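Local structure of antigen 43 (Escherichia coli, 4KH3) at residues Gly391-Arg396 and Ala410-Ser415. The protein is a self-associating autotransporter adhesin whose exported alpha domain mediates bacterial clumping and is linked to biofilm formation. Numbering follows the deposited sequence.
Sequences GLFTAR and AILTLS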
loop_
_atom_site.group_PDB
_atom_site.type_symbol
_atom_site.label_atom_id
_atom_site.label_comp_id
_atom_site.label_asym_id
_atom_site.label_seq_id
_atom_site.Cartn_x
_atom_site.Cartn_y
_atom_site.Cartn_z
ATOM N N GLY A 391 5.915 20.589 -13.354
ATOM C CA GLY A 391 4.865 20.403 -12.368
ATOM C C GLY A 391 3.512 20.993 -12.736
ATOM O O GLY A 391 3.259 21.372 -13.885
ATOM N N LEU A 392 2.633 21.061 -11.743
ATOM C CA LEU A 392 1.301 21.620 -11.920
ATOM C C LEU A 392 1.074 22.773 -10.947
ATOM O O LEU A 392 1.430 22.693 -9.779
ATOM C CB LEU A 392 0.237 20.539 -11.717
ATOM C CG LEU A 392 -1.223 20.990 -11.681
ATOM C CD1 LEU A 392 -1.630 21.612 -13.014
ATOM C CD2 LEU A 392 -2.141 19.816 -11.320
ATOM N N PHE A 393 0.492 23.851 -11.451
ATOM C CA PHE A 393 0.109 24.986 -10.631
ATOM C C PHE A 393 -1.334 25.262 -10.965
ATOM O O PHE A 393 -1.679 25.465 -12.131
ATOM C CB PHE A 393 0.967 26.199 -10.984
ATOM C CG PHE A 393 0.798 27.369 -10.056
ATOM C CD1 PHE A 393 -0.430 28.013 -9.926
ATOM C CD2 PHE A 393 1.880 27.857 -9.346
ATOM C CE1 PHE A 393 -0.577 29.105 -9.091
ATOM C CE2 PHE A 393 1.740 28.948 -8.510
ATOM C CZ PHE A 393 0.508 29.573 -8.383
ATOM N N THR A 394 -2.179 25.245 -9.944
ATOM C CA THR A 394 -3.596 25.530 -10.104
ATOM C C THR A 394 -3.920 26.798 -9.325
ATOM O O THR A 394 -3.458 26.982 -8.197
ATOM C CB THR A 394 -4.464 24.376 -9.580
ATOM O OG1 THR A 394 -4.084 23.161 -10.235
ATOM C CG2 THR A 394 -5.947 24.648 -9.836
ATOM N N ALA A 395 -4.694 27.684 -9.935
ATOM C CA ALA A 395 -5.086 28.918 -9.277
ATOM C C ALA A 395 -6.603 29.085 -9.333
ATOM O O ALA A 395 -7.194 29.082 -10.408
ATOM C CB ALA A 395 -4.383 30.105 -9.910
ATOM N N ARG A 396 -7.225 29.222 -8.167
ATOM C CA ARG A 396 -8.664 29.424 -8.087
ATOM C C ARG A 396 -8.964 30.919 -8.066
ATOM O O ARG A 396 -10.120 31.344 -8.067
ATOM C CB ARG A 396 -9.227 28.728 -6.847
ATOM C CG ARG A 396 -8.802 27.266 -6.735
ATOM C CD ARG A 396 -9.870 26.417 -6.072
ATOM N NE ARG A 396 -10.075 26.800 -4.680
ATOM C CZ ARG A 396 -9.706 26.061 -3.638
ATOM N NH1 ARG A 396 -9.121 24.882 -3.831
ATOM N NH2 ARG A 396 -9.930 26.494 -2.404
ATOM N N ALA A 410 5.334 22.167 -17.915
ATOM C CA ALA A 410 4.575 22.878 -16.900
ATOM C C ALA A 410 3.124 23.071 -17.324
ATOM O O ALA A 410 2.826 23.308 -18.494
ATOM C CB ALA A 410 5.226 24.213 -16.605
ATOM N N ILE A 411 2.221 22.943 -16.366
ATOM C CA ILE A 411 0.822 23.259 -16.600
ATOM C C ILE A 411 0.382 24.277 -15.557
ATOM O O ILE A 411 0.687 24.143 -14.374
ATOM C CB ILE A 411 -0.075 22.016 -16.516
ATOM C CG1 ILE A 411 0.270 21.028 -17.630
ATOM C CG2 ILE A 411 -1.543 22.405 -16.598
ATOM C CD1 ILE A 411 -0.619 19.789 -17.632
ATOM N N LEU A 412 -0.304 25.313 -16.019
ATOM C CA LEU A 412 -0.868 26.329 -15.155
ATOM C C LEU A 412 -2.346 26.367 -15.458
ATOM O O LEU A 412 -2.755 26.811 -16.528
ATOM C CB LEU A 412 -0.226 27.683 -15.434
ATOM C CG LEU A 412 -0.929 28.910 -14.857
ATOM C CD1 LEU A 412 -1.133 28.765 -13.361
ATOM C CD2 LEU A 412 -0.113 30.145 -15.168
ATOM N N THR A 413 -3.138 25.858 -14.520
ATOM C CA THR A 413 -4.578 25.733 -14.686
ATOM C C THR A 413 -5.281 26.803 -13.853
ATOM O O THR A 413 -5.051 26.912 -12.652
ATOM C CB THR A 413 -5.064 24.327 -14.247
ATOM O OG1 THR A 413 -4.456 23.330 -15.072
ATOM C CG2 THR A 413 -6.573 24.200 -14.366
ATOM N N LEU A 414 -6.131 27.596 -14.498
ATOM C CA LEU A 414 -6.884 28.644 -13.819
ATOM C C LEU A 414 -8.358 28.272 -13.744
ATOM O O LEU A 414 -8.950 27.842 -14.741
ATOM C CB LEU A 414 -6.738 29.964 -14.571
ATOM C CG LEU A 414 -5.302 30.382 -14.850
ATOM C CD1 LEU A 414 -5.270 31.697 -15.613
ATOM C CD2 LEU A 414 -4.533 30.488 -13.554
ATOM N N SER A 415 -8.955 28.432 -12.565
ATOM C CA SER A 415 -10.372 28.110 -12.399
ATOM C C SER A 415 -11.165 29.336 -11.952
ATOM O O SER A 415 -12.378 29.269 -11.744
ATOM C CB SER A 415 -10.585 26.899 -11.464
ATOM O OG SER A 415 -10.155 27.152 -10.131
#
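Phe393 and Leu412 both carry CG anti to the backbone N, beside the carbonyl carbon, and chi2 (-62° and 55°) then places their CD1 atoms, which meet at 3.6 Å. The two side chains lie side by side, pointing the same way, and the methyl meets the ring obliquely. On the same buried face, Ala395 CB rests 3.7 Å from Leu414 CD2, while the Phe393 ring also meets that of Phe375 and touches Leu400. On the other face, Leu392 sends CD1 across to Ile411 CG2 (3.7 Å), and Thr394 CG2 lies 3.7 Å from Thr413 O; Thr413 OG1 hydrogen-bonds Gln434 NE2. The strands run parallel and in register on successive coils of a right-handed beta-helix, the fold of the pectate-lyase-like clan to which the stalk repeats belong. Five backbone bonds join them: Gly391, Phe393 and Ala395 accept from Ile411, Thr413 and Ser415, whereas Phe393 N and Ala395 N donate to Ile411 O and Thr413 O, the last at 2.8 Å. Leu392, Thr394 and Arg396 bond through their backbones to the preceding coil, at Ser373, Phe375 and Leu377. Backbone polarity is thus paired from coil to coil, while the inward side chains Phe393, Leu412, Ala395 and Leu414 meet through apolar contacts.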